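Alpha/beta hydrolase fold protein (Ochrobactrum, PDB 4G9E) opens the lactone ring of N-acyl homoserine lactones, bacterial quorum-sensing signals, and is caught here with the ring-opened product N-butanoyl-L-homoserine bound. Local coordinates at residues K50-I55 with Y261-I266; Y75-Y80 with E190-G195; G104-I109 with G198-I203. All coordinates share one frame; numbering follows the deposited sequence.

In the fold
Contacts 2 and 3 form one continuous patch beside the bound N-butanoyl-L-homoserine, their centres about 10 Å apart, and they interlock through Met77: its CE packs against CG of His106 at 3.6 Å, and its SD lies 3.4 Å from NE2 of Gln200. Met77, Phe192 and His106 all belong to the ligand pocket. Contact 1 lies far from it, about 28 Å centre to centre from contact 2 and on the opposite side of the chain's centre, where the late helix 255-270 covers the sheet near strand 52-57. Along the chain, contacts 2 and 3 are both nested within the loop that contact 1 closes, and their own segments alternate.

Contact 1. Residues K50-I55 with Y261-I266; sequences KKWRVI and YLARFI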
# COMPACT_ATOMS: atom_id res chain seq x y z
N LYS A 50 -4.44 17.58 -6.29
CA LYS A 50 -4.54 18.78 -7.11
C LYS A 50 -3.24 19.11 -7.83
O LYS A 50 -3.28 19.61 -8.91
CB LYS A 50 -5.03 20.00 -6.28
CG LYS A 50 -6.47 19.80 -5.74
CD LYS A 50 -6.84 20.84 -4.66
CE LYS A 50 -8.18 20.66 -3.95
NZ LYS A 50 -8.70 21.99 -3.54
N LYS A 51 -2.11 18.77 -7.22
CA LYS A 51 -0.83 19.06 -7.85
C LYS A 51 -0.32 17.90 -8.68
O LYS A 51 0.08 18.07 -9.84
CB LYS A 51 0.22 19.40 -6.80
CG LYS A 51 1.58 19.62 -7.44
CD LYS A 51 2.53 20.30 -6.50
CE LYS A 51 3.85 20.53 -7.19
NZ LYS A 51 4.69 21.48 -6.43
N TRP A 52 -0.32 16.71 -8.08
CA TRP A 52 0.30 15.54 -8.68
C TRP A 52 -0.76 14.62 -9.23
O TRP A 52 -1.91 14.65 -8.79
CB TRP A 52 1.17 14.84 -7.63
CG TRP A 52 2.43 15.61 -7.30
CD1 TRP A 52 3.51 15.79 -8.11
CD2 TRP A 52 2.75 16.30 -6.06
NE1 TRP A 52 4.47 16.55 -7.48
CE2 TRP A 52 4.03 16.85 -6.22
CE3 TRP A 52 2.07 16.48 -4.85
CZ2 TRP A 52 4.65 17.57 -5.20
CZ3 TRP A 52 2.69 17.20 -3.84
CH2 TRP A 52 3.97 17.75 -4.03
N ARG A 53 -0.38 13.82 -10.22
CA ARG A 53 -1.31 12.86 -10.81
C ARG A 53 -1.39 11.63 -9.91
O ARG A 53 -0.56 10.73 -9.99
CB ARG A 53 -0.86 12.48 -12.22
CG ARG A 53 -1.78 11.51 -12.92
CD ARG A 53 -1.27 11.25 -14.32
NE ARG A 53 -2.16 10.39 -15.09
CZ ARG A 53 -1.97 10.12 -16.38
NH1 ARG A 53 -0.93 10.64 -17.01
NH2 ARG A 53 -2.81 9.32 -17.03
N VAL A 54 -2.38 11.62 -9.03
CA VAL A 54 -2.55 10.52 -8.09
C VAL A 54 -3.37 9.42 -8.75
O VAL A 54 -4.45 9.68 -9.30
CB VAL A 54 -3.25 11.00 -6.80
CG1 VAL A 54 -3.55 9.82 -5.88
CG2 VAL A 54 -2.38 12.03 -6.09
N ILE A 55 -2.84 8.20 -8.71
CA ILE A 55 -3.46 7.03 -9.32
C ILE A 55 -3.72 6.02 -8.22
O ILE A 55 -2.78 5.58 -7.56
CB ILE A 55 -2.51 6.42 -10.37
CG1 ILE A 55 -2.14 7.48 -11.42
CG2 ILE A 55 -3.13 5.19 -11.01
CD1 ILE A 55 -0.94 7.14 -12.26
N TYR A 261 4.66 14.89 4.80
CA TYR A 261 5.68 13.91 4.44
C TYR A 261 5.56 13.47 2.98
O TYR A 261 6.56 13.41 2.26
CB TYR A 261 5.59 12.67 5.33
CG TYR A 261 6.05 12.89 6.74
CD1 TYR A 261 7.40 13.01 7.04
CD2 TYR A 261 5.14 12.96 7.78
CE1 TYR A 261 7.83 13.20 8.34
CE2 TYR A 261 5.56 13.15 9.09
CZ TYR A 261 6.91 13.26 9.36
OH TYR A 261 7.33 13.46 10.65
N LEU A 262 4.35 13.13 2.54
CA LEU A 262 4.17 12.62 1.19
C LEU A 262 4.55 13.68 0.16
O LEU A 262 5.24 13.37 -0.81
CB LEU A 262 2.73 12.14 1.00
CG LEU A 262 2.41 11.59 -0.39
CD1 LEU A 262 3.35 10.46 -0.79
CD2 LEU A 262 0.94 11.16 -0.46
N ALA A 263 4.08 14.91 0.34
CA ALA A 263 4.42 15.98 -0.59
C ALA A 263 5.92 16.22 -0.65
O ALA A 263 6.49 16.42 -1.74
CB ALA A 263 3.69 17.27 -0.21
N ARG A 264 6.58 16.23 0.50
CA ARG A 264 8.01 16.47 0.53
C ARG A 264 8.76 15.34 -0.16
O ARG A 264 9.70 15.58 -0.92
CB ARG A 264 8.51 16.68 1.97
CG ARG A 264 9.93 17.20 2.04
CD ARG A 264 10.27 17.68 3.44
NE ARG A 264 10.35 16.63 4.45
CZ ARG A 264 9.51 16.50 5.48
NH1 ARG A 264 9.71 15.54 6.38
NH2 ARG A 264 8.48 17.32 5.62
N PHE A 265 8.32 14.11 0.07
CA PHE A 265 8.93 12.96 -0.57
C PHE A 265 8.76 13.01 -2.09
O PHE A 265 9.72 12.79 -2.83
CB PHE A 265 8.32 11.67 -0.00
CG PHE A 265 8.98 10.42 -0.50
CD1 PHE A 265 10.33 10.21 -0.29
CD2 PHE A 265 8.25 9.45 -1.17
CE1 PHE A 265 10.95 9.04 -0.74
CE2 PHE A 265 8.85 8.28 -1.62
CZ PHE A 265 10.20 8.08 -1.39
N ILE A 266 7.55 13.32 -2.56
CA ILE A 266 7.34 13.42 -4.00
C ILE A 266 8.22 14.51 -4.60
O ILE A 266 8.89 14.30 -5.61
CB ILE A 266 5.87 13.68 -4.36
CG1 ILE A 266 4.98 12.52 -3.92
CG2 ILE A 266 5.72 13.91 -5.86
CD1 ILE A 266 3.50 12.85 -3.94
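Ile266 lays its CG2 methyl over one face of the Trp52 indole, 3.5 Å from the centroid of the five-membered ring and 17° off the ring normal, a CH-pi contact made almost squarely from above. Within that ring the methyl leans toward the nitrogen side, with CG2 3.3 Å from NE1 of Trp52. The other branch of Ile266 reaches the six-membered ring, its CD1 lying 4.0 Å from CE3 of the indole. With Ile266 CG2 anti to the backbone N and CG1 anti to the carbonyl carbon (chi1 -63°), both branches can meet the same aromatic system. The tryptophan follows directly on helix 47-51 and leads into the strand that ends at residue 57, and Ile266 belongs to helix 255-270, so the pair packs a late helix of the alpha/beta hydrolase fold against its central sheet. Strand 24-30 adds to this layer, Ala25 touching Trp52 and Leu27 touching Ile266. One turn back along the helix, Ala263 meets the far rim of the indole: its CB is 3.8 Å from CZ3 of Trp52, and its carbonyl O approaches CH2 obliquely.

Contact 2. Residues Y75-Y80 with E190-G195; sequences YSMEGY and EKFGSG. With C4L (N-butanoyl-L-homoserine), chain C.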
# COMPACT_ATOMS: atom_id res chain seq x y z
N TYR A 75 -3.36 -13.45 -6.18
CA TYR A 75 -3.54 -13.10 -4.77
C TYR A 75 -2.29 -13.42 -3.96
O TYR A 75 -2.24 -14.40 -3.21
CB TYR A 75 -4.75 -13.81 -4.19
CG TYR A 75 -6.09 -13.41 -4.78
CD1 TYR A 75 -6.30 -12.16 -5.35
CD2 TYR A 75 -7.17 -14.28 -4.70
CE1 TYR A 75 -7.55 -11.81 -5.85
CE2 TYR A 75 -8.41 -13.94 -5.18
CZ TYR A 75 -8.60 -12.70 -5.75
OH TYR A 75 -9.83 -12.34 -6.25
N SER A 76 -1.26 -12.60 -4.15
CA SER A 76 -0.03 -12.70 -3.39
C SER A 76 0.68 -11.37 -3.53
O SER A 76 0.40 -10.61 -4.45
CB SER A 76 0.87 -13.82 -3.94
OG SER A 76 1.38 -13.48 -5.21
N MET A 77 1.60 -11.09 -2.63
CA MET A 77 2.31 -9.82 -2.73
C MET A 77 2.98 -9.64 -4.10
O MET A 77 2.90 -8.57 -4.70
CB MET A 77 3.30 -9.68 -1.57
CG MET A 77 2.59 -9.49 -0.24
SD MET A 77 3.63 -9.90 1.14
CE MET A 77 2.57 -9.42 2.50
N GLU A 78 3.61 -10.70 -4.59
CA GLU A 78 4.27 -10.64 -5.89
C GLU A 78 3.26 -10.62 -7.05
O GLU A 78 3.50 -9.95 -8.05
CB GLU A 78 5.30 -11.77 -6.03
CG GLU A 78 4.74 -13.19 -6.02
CD GLU A 78 4.61 -13.82 -4.63
OE1 GLU A 78 4.49 -13.11 -3.61
OE2 GLU A 78 4.62 -15.06 -4.58
N GLY A 79 2.14 -11.33 -6.92
CA GLY A 79 1.11 -11.31 -7.93
C GLY A 79 0.45 -9.95 -8.07
O GLY A 79 0.19 -9.48 -9.18
N TYR A 80 0.17 -9.32 -6.93
CA TYR A 80 -0.35 -7.96 -6.95
C TYR A 80 0.66 -6.99 -7.55
O TYR A 80 0.29 -6.05 -8.26
CB TYR A 80 -0.68 -7.52 -5.53
CG TYR A 80 -1.88 -8.18 -4.87
CD1 TYR A 80 -3.11 -8.29 -5.51
CD2 TYR A 80 -1.77 -8.66 -3.57
CE1 TYR A 80 -4.20 -8.87 -4.86
CE2 TYR A 80 -2.84 -9.24 -2.92
CZ TYR A 80 -4.05 -9.33 -3.56
OH TYR A 80 -5.12 -9.89 -2.91
N GLU A 190 -0.82 -16.94 3.41
CA GLU A 190 -0.08 -18.20 3.36
C GLU A 190 1.19 -18.07 2.54
O GLU A 190 2.26 -18.53 2.95
CB GLU A 190 -0.96 -19.31 2.80
CG GLU A 190 -2.00 -19.83 3.77
CD GLU A 190 -2.89 -20.90 3.18
OE1 GLU A 190 -2.85 -21.11 1.95
OE2 GLU A 190 -3.64 -21.54 3.96
N LYS A 191 1.09 -17.42 1.38
CA LYS A 191 2.24 -17.27 0.50
C LYS A 191 3.30 -16.34 1.09
O LYS A 191 4.50 -16.55 0.91
CB LYS A 191 1.79 -16.84 -0.89
CG LYS A 191 1.03 -17.94 -1.62
CD LYS A 191 0.70 -17.57 -3.04
CE LYS A 191 0.15 -18.76 -3.80
NZ LYS A 191 -0.14 -18.41 -5.20
N PHE A 192 2.85 -15.32 1.82
CA PHE A 192 3.73 -14.39 2.52
C PHE A 192 4.56 -15.15 3.55
O PHE A 192 5.79 -15.05 3.58
CB PHE A 192 2.86 -13.31 3.17
CG PHE A 192 3.60 -12.29 4.01
CD1 PHE A 192 4.80 -11.73 3.62
CD2 PHE A 192 3.01 -11.82 5.18
CE1 PHE A 192 5.42 -10.74 4.40
CE2 PHE A 192 3.62 -10.85 5.95
CZ PHE A 192 4.82 -10.31 5.57
N GLY A 193 3.89 -15.93 4.40
CA GLY A 193 4.56 -16.71 5.42
C GLY A 193 5.47 -17.78 4.85
O GLY A 193 6.42 -18.20 5.51
N SER A 194 5.20 -18.21 3.62
CA SER A 194 6.01 -19.22 2.95
C SER A 194 7.16 -18.63 2.13
O SER A 194 7.99 -19.36 1.61
CB SER A 194 5.13 -20.09 2.06
OG SER A 194 4.30 -20.94 2.83
N GLY A 195 7.20 -17.31 1.99
CA GLY A 195 8.27 -16.68 1.22
C GLY A 195 8.26 -17.02 -0.26
O GLY A 195 9.31 -17.19 -0.88
O1 C4L C . -3.74 -3.40 6.44
C4 C4L C . -3.14 -4.33 5.86
O2 C4L C . -2.92 -4.35 4.63
C3 C4L C . -2.67 -5.52 6.66
C2 C4L C . -2.44 -5.15 8.13
C1 C4L C . -2.44 -6.37 9.04
O3 C4L C . -3.78 -6.88 9.17
N1 C4L C . -1.43 -6.10 6.14
C5 C4L C . -1.40 -7.25 5.46
O4 C4L C . -2.40 -7.92 5.23
C6 C4L C . -0.05 -7.72 4.97
C7 C4L C . 0.13 -9.19 5.33
C8 C4L C . 0.16 -9.43 6.83
O HOH W 1 -1.95 -16.31 -5.35
O HOH W 2 0.42 -15.34 -6.63
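Met77 lays its terminal methyl over the face of the Phe192 ring, close to over the centre: CE is 3.4 Å from the ring centroid and 13° off the normal. The sulfur sits farther out, its SD 4.0 Å from the centroid in an oblique Met-aromatic contact and 3.3 Å from CD1 of Phe192. Beyond CG the methionine is extended (chi2 160°, chi3 175°), which carries CE out over the ring. Both residues line the ligand pocket at the acyl end of N-butanoyl-L-homoserine. CE of Met77 lies 3.7 Å from C7 of the butanoyl chain, and CE2 of Phe192 lies 3.8 Å from its last carbon, C8. In this alpha/beta hydrolase fold, the contact joins the start of helix 77-91 to the end of helix 182-194, and His106 of helix 103-111 touches both side chains. An alanine in place of Phe192 would probably leave the Met77 methyl without the ring beneath it and less restrained, and strip one wall from the end of the butanoyl chain. Away from the ligand, the helices also meet through aliphatic packing and a water bridge. Ser76 is the N-cap of helix 77-91, its OG accepting from Gly79 N at 2.9 Å, while its CB packs against CD of Lys191. The extended lysine chain carries NZ to a water, which accepts from it at 2.8 Å and donates weakly to the carbonyl O of Tyr75.

Contact 3. Residues G104-I109 with G198-I203; sequences GGHIGI and GNQRDI
This is a buried helix-to-helix contact at the edge of the ligand pocket, to which His106 belongs, in the alpha/beta hydrolase fold, with one straight hydrogen bond at one end and aliphatic packing at the other. It joins helix 103-111, whose start carries Gly104 of what is probably the nucleophile elbow, to the first turn of helix 200-206. Gln200, with its chain extended beyond CG (chi2 171°), reaches across Ile109 to the imidazole of His106, whose side chain comes within about 4 Å of the bound N-butanoyl-L-homoserine. At its other end the amide is held too, since Gln200 NE2 bonds to Glu110; the two bonds should fix how the amide is turned. Along the Gln200 chain from the amide, CG2 of Ile109 lies 3.8 Å from CG of Gln200 and 3.7 Å from CG2 of Ile203, so one methyl touches two residues of the facing helix. Asn199 caps that helix, its OD1 accepting from Asp202 N from above the carbonyl plane. The imidazole and amide planes are turned 44° apart, yet ND1 of His106 donates to a lone pair of Gln200 OE1 at 2.7 Å, with an N-H...O angle of 175° and the oxygen nearly in the ring plane.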
# COMPACT_ATOMS: atom_id res chain seq x y z
N GLY A 104 -0.25 -2.94 0.66
CA GLY A 104 0.24 -2.16 -0.47
C GLY A 104 1.72 -1.80 -0.41
O GLY A 104 2.38 -1.69 -1.45
N GLY A 105 2.24 -1.60 0.80
CA GLY A 105 3.67 -1.40 0.99
C GLY A 105 4.47 -2.64 0.64
O GLY A 105 5.53 -2.54 0.02
N HIS A 106 3.99 -3.81 1.07
CA HIS A 106 4.65 -5.06 0.70
C HIS A 106 4.64 -5.25 -0.82
O HIS A 106 5.62 -5.71 -1.41
CB HIS A 106 3.96 -6.25 1.40
CG HIS A 106 4.04 -6.20 2.89
ND1 HIS A 106 5.18 -6.52 3.60
CD2 HIS A 106 3.11 -5.84 3.81
CE1 HIS A 106 4.95 -6.38 4.89
NE2 HIS A 106 3.70 -5.96 5.05
N ILE A 107 3.51 -4.92 -1.45
CA ILE A 107 3.39 -4.95 -2.90
C ILE A 107 4.41 -4.00 -3.54
O ILE A 107 5.11 -4.36 -4.49
CB ILE A 107 1.95 -4.62 -3.34
CG1 ILE A 107 0.99 -5.70 -2.82
CG2 ILE A 107 1.87 -4.44 -4.85
CD1 ILE A 107 -0.47 -5.32 -2.94
N GLY A 108 4.50 -2.79 -3.00
CA GLY A 108 5.47 -1.82 -3.49
C GLY A 108 6.91 -2.33 -3.44
O GLY A 108 7.70 -2.12 -4.35
N ILE A 109 7.24 -3.03 -2.35
CA ILE A 109 8.57 -3.63 -2.23
C ILE A 109 8.80 -4.67 -3.35
O ILE A 109 9.86 -4.70 -3.97
CB ILE A 109 8.78 -4.25 -0.82
CG1 ILE A 109 8.77 -3.15 0.25
CG2 ILE A 109 10.08 -5.06 -0.78
CD1 ILE A 109 8.70 -3.70 1.67
N GLY A 198 10.04 -12.41 -3.33
CA GLY A 198 11.37 -11.98 -2.95
C GLY A 198 11.44 -11.61 -1.47
O GLY A 198 10.52 -11.00 -0.93
N ASN A 199 12.55 -11.98 -0.83
CA ASN A 199 12.79 -11.68 0.58
C ASN A 199 12.82 -10.17 0.77
O ASN A 199 13.71 -9.48 0.26
CB ASN A 199 14.12 -12.33 0.99
CG ASN A 199 14.48 -12.08 2.44
OD1 ASN A 199 14.31 -10.98 2.96
ND2 ASN A 199 15.00 -13.11 3.09
N GLN A 200 11.83 -9.64 1.49
CA GLN A 200 11.64 -8.19 1.56
C GLN A 200 12.69 -7.49 2.40
O GLN A 200 13.02 -6.32 2.17
CB GLN A 200 10.24 -7.87 2.06
CG GLN A 200 9.19 -8.28 1.04
CD GLN A 200 7.79 -8.19 1.56
OE1 GLN A 200 7.52 -7.50 2.55
NE2 GLN A 200 6.87 -8.90 0.92
N ARG A 201 13.22 -8.18 3.40
CA ARG A 201 14.31 -7.64 4.19
C ARG A 201 15.51 -7.36 3.29
O ARG A 201 16.08 -6.26 3.32
CB ARG A 201 14.70 -8.60 5.30
CG ARG A 201 15.88 -8.14 6.11
CD ARG A 201 16.38 -9.27 6.99
NE ARG A 201 16.82 -10.39 6.16
CZ ARG A 201 16.70 -11.66 6.50
NH1 ARG A 201 16.16 -11.99 7.67
NH2 ARG A 201 17.12 -12.61 5.68
N ASP A 202 15.87 -8.34 2.48
CA ASP A 202 17.02 -8.17 1.60
C ASP A 202 16.74 -7.14 0.51
O ASP A 202 17.61 -6.35 0.16
CB ASP A 202 17.44 -9.50 0.98
CG ASP A 202 17.91 -10.51 2.01
OD1 ASP A 202 18.17 -10.12 3.17
OD2 ASP A 202 18.03 -11.70 1.67
N ILE A 203 15.52 -7.15 -0.04
CA ILE A 203 15.20 -6.20 -1.09
C ILE A 203 15.37 -4.76 -0.61
O ILE A 203 16.00 -3.96 -1.30
CB ILE A 203 13.77 -6.40 -1.63
CG1 ILE A 203 13.71 -7.68 -2.45
CG2 ILE A 203 13.35 -5.22 -2.48
CD1 ILE A 203 12.30 -8.17 -2.70